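RctB replication initiator protein (Vibrio cholerae, PDB 5UBD) probably binds origin DNA through its N-terminal helix-turn-helix domain to initiate replication of the second chromosome of the cholera pathogen. Local coordinates at residues 95-100 with 109-114; 15-20 with 64-69. The protein carries 1 engineered substitution. All coordinates share one frame; numbering follows the deposited sequence.

Interaction 1 (95-100 with 109-114); sequences KQIPVR and TMLHRF
I97 lays its CD1 methyl over one face of the R113 guanidinium, near the centre of the plane, with CD1 and R113 CZ 3.5 Å apart. Strands 94-101 and 111-114 form an antiparallel beta hairpin that follows helix 78-91 directly, in the manner of the wing of a winged helix-turn-helix domain. Backbone bonds pair K95 with R113 and I97 with L111, the shortest running from I97 N to L111 O at 2.7 Å. K95, I97, L111 and R113 share one face of the hairpin. R113 leaves its strand extended and bends at chi3 (-64°), which turns the guanidinium across I97 while its NE meets E22 in a salt bridge. The same CD1 of I97 also packs on L111 CD2 at 4.0 Å. M110, present as selenomethionine, bends its chain at chi3 (73°), bringing the methyl CE to 3.5 Å from I97 C; its SE lies 4.0 Å from Q96 CB. On the other face, Q96 and H112 run side by side, amide and imidazole planes 37° apart, next to V89 of helix 78-91. H112 ND1 is held by L20 O. One water at the ring edge joins the two side chains, 2.7 Å from H112 NE2 and 3.0 Å from Q96 OE1.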
ATOM      1  N   LYS A  95       7.005  -4.634  -2.527  1.00 29.84           N
ATOM      2  CA  LYS A  95       8.425  -4.384  -2.327  1.00 37.77           C
ATOM      3  C   LYS A  95       8.582  -3.161  -1.430  1.00 33.46           C
ATOM      4  O   LYS A  95       8.069  -2.084  -1.750  1.00 39.70           O
ATOM      5  CB  LYS A  95       9.140  -4.170  -3.660  1.00 35.68           C
ATOM      6  CG  LYS A  95      10.591  -3.732  -3.509  1.00 44.91           C
ATOM      7  CD  LYS A  95      11.233  -3.432  -4.856  1.00 63.33           C
ATOM      8  CE  LYS A  95      12.676  -2.976  -4.685  1.00 68.71           C
ATOM      9  NZ  LYS A  95      13.484  -3.959  -3.901  1.00 63.65           N
ATOM     10  N   GLN A  96       9.280  -3.332  -0.311  1.00 39.93           N
ATOM     11  CA  GLN A  96       9.467  -2.246   0.645  1.00 39.52           C
ATOM     12  C   GLN A  96      10.626  -1.356   0.206  1.00 42.09           C
ATOM     13  O   GLN A  96      11.716  -1.849  -0.104  1.00 49.59           O
ATOM     14  CB  GLN A  96       9.716  -2.812   2.041  1.00 38.91           C
ATOM     15  CG  GLN A  96       8.544  -3.613   2.595  1.00 41.40           C
ATOM     16  CD  GLN A  96       8.951  -4.577   3.697  1.00 41.13           C
ATOM     17  OE1 GLN A  96       8.552  -4.424   4.851  1.00 48.84           O
ATOM     18  NE2 GLN A  96       9.741  -5.583   3.341  1.00 37.63           N
ATOM     19  N   ILE A  97      10.390  -0.052   0.176  1.00 43.73           N
ATOM     20  CA  ILE A  97      11.348   0.923  -0.332  1.00 45.17           C
ATOM     21  C   ILE A  97      11.665   1.902   0.797  1.00 42.69           C
ATOM     22  O   ILE A  97      10.742   2.454   1.392  1.00 39.20           O
ATOM     23  CB  ILE A  97      10.819   1.682  -1.557  1.00 45.12           C
ATOM     24  CG1 ILE A  97      10.554   0.702  -2.703  1.00 43.07           C
ATOM     25  CG2 ILE A  97      11.790   2.787  -1.972  1.00 43.71           C
ATOM     26  CD1 ILE A  97       9.912   1.337  -3.909  1.00 40.95           C
ATOM     27  N   PRO A  98      12.939   2.134   1.117  1.00 57.63           N
ATOM     28  CA  PRO A  98      13.268   3.126   2.147  1.00 52.47           C
ATOM     29  C   PRO A  98      12.902   4.531   1.699  1.00 50.06           C
ATOM     30  O   PRO A  98      12.982   4.880   0.520  1.00 49.93           O
ATOM     31  CB  PRO A  98      14.784   2.971   2.322  1.00 54.28           C
ATOM     32  CG  PRO A  98      15.254   2.367   1.040  1.00 57.67           C
ATOM     33  CD  PRO A  98      14.140   1.475   0.578  1.00 57.28           C
ATOM     34  N   VAL A  99      12.500   5.351   2.671  1.00 47.53           N
ATOM     35  CA  VAL A  99      11.877   6.632   2.384  1.00 46.46           C
ATOM     36  C   VAL A  99      12.462   7.721   3.277  1.00 51.50           C
ATOM     37  O   VAL A  99      13.010   7.457   4.349  1.00 43.16           O
ATOM     38  CB  VAL A  99      10.344   6.551   2.559  1.00 57.86           C
ATOM     39  CG1 VAL A  99       9.947   6.766   4.016  1.00 52.78           C
ATOM     40  CG2 VAL A  99       9.666   7.536   1.660  1.00 56.03           C
ATOM     41  N   ARG A 100      12.346   8.961   2.803  1.00 55.18           N
ATOM     42  CA  ARG A 100      12.743  10.147   3.548  1.00 51.90           C
ATOM     43  C   ARG A 100      11.771  11.270   3.226  1.00 46.87           C
ATOM     44  O   ARG A 100      11.503  11.546   2.053  1.00 52.06           O
ATOM     45  CB  ARG A 100      14.177  10.571   3.202  1.00 53.48           C
ATOM     46  CG  ARG A 100      14.453  12.050   3.406  1.00 63.52           C
ATOM     47  CD  ARG A 100      15.889  12.404   3.063  1.00 58.22           C
ATOM     48  NE  ARG A 100      16.056  13.841   2.863  1.00 63.87           N
ATOM     49  CZ  ARG A 100      16.082  14.427   1.672  1.00 51.08           C
ATOM     50  NH1 ARG A 100      15.959  13.700   0.570  1.00 63.50           N
ATOM     51  NH2 ARG A 100      16.235  15.738   1.581  1.00 62.15           N
ATOM     52  N   THR A 109       8.121   4.269   8.780  1.00 49.94           N
ATOM     53  CA  THR A 109       7.312   4.405   7.576  1.00 45.19           C
ATOM     54  C   THR A 109       8.105   3.973   6.345  1.00 45.22           C
ATOM     55  O   THR A 109       9.261   4.371   6.167  1.00 43.20           O
ATOM     56  CB  THR A 109       6.830   5.846   7.422  1.00 41.86           C
ATOM     57  OG1 THR A 109       5.918   6.153   8.480  1.00 46.20           O
ATOM     58  CG2 THR A 109       6.116   6.043   6.088  1.00 41.03           C
HETATM   59  N   MSE A 110       7.484   3.148   5.502  1.00 42.28           N
HETATM   60  CA  MSE A 110       8.095   2.724   4.241  1.00 37.93           C
HETATM   61  C   MSE A 110       7.142   2.912   3.058  1.00 37.26           C
HETATM   62  O   MSE A 110       5.930   3.025   3.238  1.00 36.48           O
HETATM   63  CB  MSE A 110       8.540   1.260   4.323  1.00 37.71           C
HETATM   64  CG  MSE A 110       9.491   0.979   5.473  1.00 53.07           C
HETATM   65 SE   MSE A 110      10.644  -0.546   5.156  0.39 43.86          SE
HETATM   66  CE  MSE A 110      11.837   0.240   3.845  1.00 30.30           C
ATOM     67  N   LEU A 111       7.709   2.954   1.854  1.00 35.46           N
ATOM     68  CA  LEU A 111       6.937   2.965   0.619  1.00 32.39           C
ATOM     69  C   LEU A 111       6.820   1.543   0.077  1.00 37.52           C
ATOM     70  O   LEU A 111       7.781   0.768   0.127  1.00 36.07           O
ATOM     71  CB  LEU A 111       7.598   3.876  -0.418  1.00 28.19           C
ATOM     72  CG  LEU A 111       7.009   3.857  -1.828  1.00 40.99           C
ATOM     73  CD1 LEU A 111       5.599   4.433  -1.840  1.00 32.24           C
ATOM     74  CD2 LEU A 111       7.913   4.608  -2.794  1.00 47.30           C
ATOM     75  N   HIS A 112       5.640   1.197  -0.435  1.00 32.86           N
ATOM     76  CA  HIS A 112       5.351  -0.165  -0.872  1.00 32.79           C
ATOM     77  C   HIS A 112       4.926  -0.172  -2.332  1.00 31.94           C
ATOM     78  O   HIS A 112       3.980   0.524  -2.718  1.00 33.28           O
ATOM     79  CB  HIS A 112       4.269  -0.803   0.000  1.00 30.32           C
ATOM     80  CG  HIS A 112       4.647  -0.897   1.447  1.00 32.91           C
ATOM     81  ND1 HIS A 112       4.698   0.204   2.276  1.00 38.52           N
ATOM     82  CD2 HIS A 112       5.005  -1.957   2.208  1.00 37.78           C
ATOM     83  CE1 HIS A 112       5.064  -0.176   3.487  1.00 33.49           C
ATOM     84  NE2 HIS A 112       5.258  -1.482   3.473  1.00 36.51           N
ATOM     85  N   ARG A 113       5.614  -0.978  -3.134  1.00 31.38           N
ATOM     86  CA  ARG A 113       5.386  -1.051  -4.568  1.00 32.84           C
ATOM     87  C   ARG A 113       4.834  -2.422  -4.928  1.00 27.76           C
ATOM     88  O   ARG A 113       5.372  -3.445  -4.488  1.00 27.49           O
ATOM     89  CB  ARG A 113       6.685  -0.778  -5.330  1.00 36.03           C
ATOM     90  CG  ARG A 113       6.586  -0.965  -6.833  1.00 41.24           C
ATOM     91  CD  ARG A 113       7.917  -0.640  -7.486  1.00 41.09           C
ATOM     92  NE  ARG A 113       8.263   0.766  -7.301  1.00 45.43           N
ATOM     93  CZ  ARG A 113       9.491   1.261  -7.416  1.00 51.23           C
ATOM     94  NH1 ARG A 113      10.509   0.462  -7.707  1.00 55.33           N
ATOM     95  NH2 ARG A 113       9.702   2.556  -7.228  1.00 47.87           N
ATOM     96  N   PHE A 114       3.763  -2.436  -5.720  1.00 26.47           N
ATOM     97  CA  PHE A 114       3.194  -3.695  -6.185  1.00 32.25           C
ATOM     98  C   PHE A 114       4.206  -4.456  -7.028  1.00 33.52           C
ATOM     99  O   PHE A 114       4.945  -3.870  -7.824  1.00 34.05           O
ATOM    100  CB  PHE A 114       1.927  -3.448  -7.007  1.00 26.61           C
ATOM    101  CG  PHE A 114       0.732  -3.070  -6.183  1.00 28.01           C
ATOM    102  CD1 PHE A 114      -0.061  -4.045  -5.601  1.00 24.48           C
ATOM    103  CD2 PHE A 114       0.397  -1.739  -5.995  1.00 29.25           C
ATOM    104  CE1 PHE A 114      -1.170  -3.701  -4.844  1.00 33.28           C
ATOM    105  CE2 PHE A 114      -0.706  -1.387  -5.236  1.00 27.21           C
ATOM    106  CZ  PHE A 114      -1.493  -2.369  -4.664  1.00 31.69           C
TER
HETATM  107  O   HOH W   1       6.449  -2.504   5.704  1.00 43.42           O

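Interaction 2 (15-20 with 64-69); sequences HKDGHL and STTELI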
ATOM      1  N   HIS A  15       5.294  11.589   8.059  1.00 50.74           N
ATOM      2  CA  HIS A  15       5.260  10.217   8.553  1.00 59.57           C
ATOM      3  C   HIS A  15       4.047   9.950   9.443  1.00 58.52           C
ATOM      4  O   HIS A  15       3.666   8.785   9.592  1.00 54.61           O
ATOM      5  CB  HIS A  15       6.575   9.857   9.272  1.00 61.68           C
ATOM      6  CG  HIS A  15       6.805  10.587  10.560  1.00 73.32           C
ATOM      7  ND1 HIS A  15       7.580  11.724  10.643  1.00 66.99           N
ATOM      8  CD2 HIS A  15       6.398  10.316  11.827  1.00 71.40           C
ATOM      9  CE1 HIS A  15       7.648  12.115  11.905  1.00 73.55           C
ATOM     10  NE2 HIS A  15       6.915  11.296  12.642  1.00 69.37           N
ATOM     11  N   LYS A  16       3.395  10.996   9.989  1.00 64.23           N
ATOM     12  CA  LYS A  16       2.151  10.793  10.743  1.00 62.87           C
ATOM     13  C   LYS A  16       1.094  10.061   9.916  1.00 54.83           C
ATOM     14  O   LYS A  16       0.250   9.360  10.489  1.00 49.74           O
ATOM     15  CB  LYS A  16       1.534  12.125  11.234  1.00 61.80           C
ATOM     16  CG  LYS A  16       2.203  12.916  12.375  1.00 70.51           C
ATOM     17  CD  LYS A  16       2.572  12.121  13.611  1.00 71.03           C
ATOM     18  CE  LYS A  16       3.655  12.877  14.407  1.00 83.76           C
ATOM     19  NZ  LYS A  16       3.535  14.374  14.483  1.00 86.04           N
ATOM     20  N   ASP A  17       1.138  10.185   8.584  1.00 52.86           N
ATOM     21  CA  ASP A  17       0.109   9.587   7.735  1.00 58.66           C
ATOM     22  C   ASP A  17       0.272   8.079   7.581  1.00 51.64           C
ATOM     23  O   ASP A  17      -0.659   7.415   7.108  1.00 51.53           O
ATOM     24  CB  ASP A  17       0.111  10.241   6.351  1.00 51.06           C
ATOM     25  CG  ASP A  17      -0.025  11.755   6.413  1.00 59.72           C
ATOM     26  OD1 ASP A  17      -0.700  12.258   7.336  1.00 48.90           O
ATOM     27  OD2 ASP A  17       0.543  12.442   5.531  1.00 54.13           O
ATOM     28  N   GLY A  18       1.422   7.530   7.950  1.00 49.71           N
ATOM     29  CA  GLY A  18       1.629   6.096   7.928  1.00 45.74           C
ATOM     30  C   GLY A  18       2.302   5.607   6.659  1.00 42.71           C
ATOM     31  O   GLY A  18       2.835   6.372   5.848  1.00 39.34           O
ATOM     32  N   HIS A  19       2.266   4.283   6.496  1.00 39.59           N
ATOM     33  CA  HIS A  19       2.930   3.643   5.368  1.00 35.13           C
ATOM     34  C   HIS A  19       2.382   4.169   4.045  1.00 34.24           C
ATOM     35  O   HIS A  19       1.227   4.595   3.946  1.00 31.82           O
ATOM     36  CB  HIS A  19       2.757   2.125   5.436  1.00 38.61           C
ATOM     37  CG  HIS A  19       3.534   1.472   6.537  1.00 32.52           C
ATOM     38  ND1 HIS A  19       4.912   1.468   6.576  1.00 36.19           N
ATOM     39  CD2 HIS A  19       3.124   0.784   7.630  1.00 37.01           C
ATOM     40  CE1 HIS A  19       5.318   0.811   7.648  1.00 42.95           C
ATOM     41  NE2 HIS A  19       4.253   0.387   8.305  1.00 33.02           N
ATOM     42  N   LEU A  20       3.232   4.145   3.023  1.00 29.96           N
ATOM     43  CA  LEU A  20       2.892   4.669   1.709  1.00 35.76           C
ATOM     44  C   LEU A  20       2.828   3.542   0.685  1.00 35.06           C
ATOM     45  O   LEU A  20       3.519   2.527   0.806  1.00 35.46           O
ATOM     46  CB  LEU A  20       3.905   5.724   1.259  1.00 29.55           C
ATOM     47  CG  LEU A  20       3.962   6.993   2.117  1.00 36.24           C
ATOM     48  CD1 LEU A  20       5.198   7.806   1.789  1.00 44.71           C
ATOM     49  CD2 LEU A  20       2.712   7.826   1.902  1.00 28.80           C
ATOM     50  N   SER A  64      -1.555   7.028   1.175  1.00 31.86           N
ATOM     51  CA  SER A  64      -1.049   6.763   2.513  1.00 32.95           C
ATOM     52  C   SER A  64      -2.069   5.973   3.319  1.00 26.37           C
ATOM     53  O   SER A  64      -3.248   5.887   2.967  1.00 31.41           O
ATOM     54  CB  SER A  64      -0.700   8.067   3.242  1.00 34.19           C
ATOM     55  OG  SER A  64      -1.870   8.719   3.709  1.00 32.19           O
ATOM     56  N   THR A  65      -1.587   5.390   4.420  1.00 27.84           N
ATOM     57  CA  THR A  65      -2.463   4.628   5.305  1.00 38.73           C
ATOM     58  C   THR A  65      -3.599   5.491   5.846  1.00 34.72           C
ATOM     59  O   THR A  65      -4.758   5.057   5.873  1.00 38.65           O
ATOM     60  CB  THR A  65      -1.643   4.033   6.452  1.00 39.14           C
ATOM     61  OG1 THR A  65      -0.809   2.986   5.942  1.00 45.30           O
ATOM     62  CG2 THR A  65      -2.552   3.479   7.539  1.00 34.22           C
ATOM     63  N   THR A  66      -3.286   6.718   6.273  1.00 30.82           N
ATOM     64  CA  THR A  66      -4.323   7.624   6.764  1.00 38.06           C
ATOM     65  C   THR A  66      -5.379   7.883   5.698  1.00 40.83           C
ATOM     66  O   THR A  66      -6.580   7.916   5.999  1.00 42.42           O
ATOM     67  CB  THR A  66      -3.692   8.936   7.234  1.00 41.49           C
ATOM     68  OG1 THR A  66      -2.865   8.681   8.374  1.00 47.19           O
ATOM     69  CG2 THR A  66      -4.761   9.954   7.611  1.00 40.94           C
ATOM     70  N   GLU A  67      -4.956   8.048   4.441  1.00 38.99           N
ATOM     71  CA  GLU A  67      -5.919   8.195   3.354  1.00 36.71           C
ATOM     72  C   GLU A  67      -6.825   6.977   3.251  1.00 38.38           C
ATOM     73  O   GLU A  67      -8.021   7.107   2.972  1.00 41.98           O
ATOM     74  CB  GLU A  67      -5.191   8.434   2.033  1.00 42.46           C
ATOM     75  CG  GLU A  67      -4.562   9.807   1.916  1.00 41.00           C
ATOM     76  CD  GLU A  67      -3.875  10.012   0.579  1.00 44.73           C
ATOM     77  OE1 GLU A  67      -2.683   9.660   0.455  1.00 38.13           O
ATOM     78  OE2 GLU A  67      -4.537  10.515  -0.353  1.00 61.58           O
ATOM     79  N   LEU A  68      -6.274   5.780   3.476  1.00 41.23           N
ATOM     80  CA  LEU A  68      -7.093   4.574   3.439  1.00 45.06           C
ATOM     81  C   LEU A  68      -8.083   4.544   4.599  1.00 39.29           C
ATOM     82  O   LEU A  68      -9.236   4.130   4.430  1.00 48.60           O
ATOM     83  CB  LEU A  68      -6.202   3.330   3.461  1.00 36.50           C
ATOM     84  CG  LEU A  68      -5.215   3.157   2.301  1.00 44.42           C
ATOM     85  CD1 LEU A  68      -4.252   2.013   2.583  1.00 40.45           C
ATOM     86  CD2 LEU A  68      -5.955   2.915   1.001  1.00 36.09           C
ATOM     87  N   ILE A  69      -7.649   4.976   5.783  1.00 37.50           N
ATOM     88  CA  ILE A  69      -8.538   5.005   6.941  1.00 44.28           C
ATOM     89  C   ILE A  69      -9.684   5.982   6.709  1.00 47.77           C
ATOM     90  O   ILE A  69     -10.858   5.644   6.901  1.00 51.07           O
ATOM     91  CB  ILE A  69      -7.744   5.352   8.212  1.00 46.32           C
ATOM     92  CG1 ILE A  69      -6.646   4.311   8.447  1.00 37.12           C
ATOM     93  CG2 ILE A  69      -8.674   5.439   9.417  1.00 47.48           C
ATOM     94  CD1 ILE A  69      -5.693   4.663   9.561  1.00 34.25           C
TER
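T66 turns its hydroxyl back onto the carbonyl of D17, where OG1 and the helix amide T66 N each donate to the same D17 O at 2.8 Å. The torsion responsible sets OG1 beside the backbone N (chi1 -66°), and the two donors reach the oxygen differently: the amide in the carbonyl plane, the hydroxyl from above it. T66 OG1 also meets R78 NH2, which ties this turn to helix 78-91. One residue earlier the pattern recurs in looser form: T65 N donates to H19 O at 3.0 Å, and a similar chi1 brings T65 OG1 to the same oxygen at a longer 3.3 Å. G18 lies between the two acceptors at a positive phi (96°), where a side chain would be jammed against the carbonyl O of D17 and would also clash with T65 CB. S64 is the N-cap of helix 65-70. Its OG sits between the backbone N and the carbonyl carbon (chi1 77°), from where it accepts from E67 N at 3.2 Å; E67 OE1 in turn accepts from S64 N at 3.0 Å, completing a capping box. D17 CB lies 3.6 Å from S64 OG, and L20 CD2 packs on S64 CB at 3.7 Å. The E67 carboxylate has salt bridges to R13 and R54, which would probably keep it ionised. The first amides of the helix are therefore satisfied in two ways, T65 and T66 by carbonyls of the 15-20 loop and E67 by the N-cap serine oxygen.

From the N terminus, the chain passes through 15-20, runs on through strand 20-22 and helices 27-34 and 42-55, and returns along strand 62-64 into helix 65-70, where interaction 2 closes this long loop. Helix 78-91 then leads to interaction 1, which closes only the eight-residue hairpin connection between 100 and 109. The two contacts are in series, neither nesting nor crossing. They meet laterally in the mixed sheet, where strand 111-114 runs parallel to strand 20-22 and the backbones of M110 and H112 probably hydrogen-bond to L20. The hairpin is thereby tied through the 15-20 loop to the start of helix 65-70.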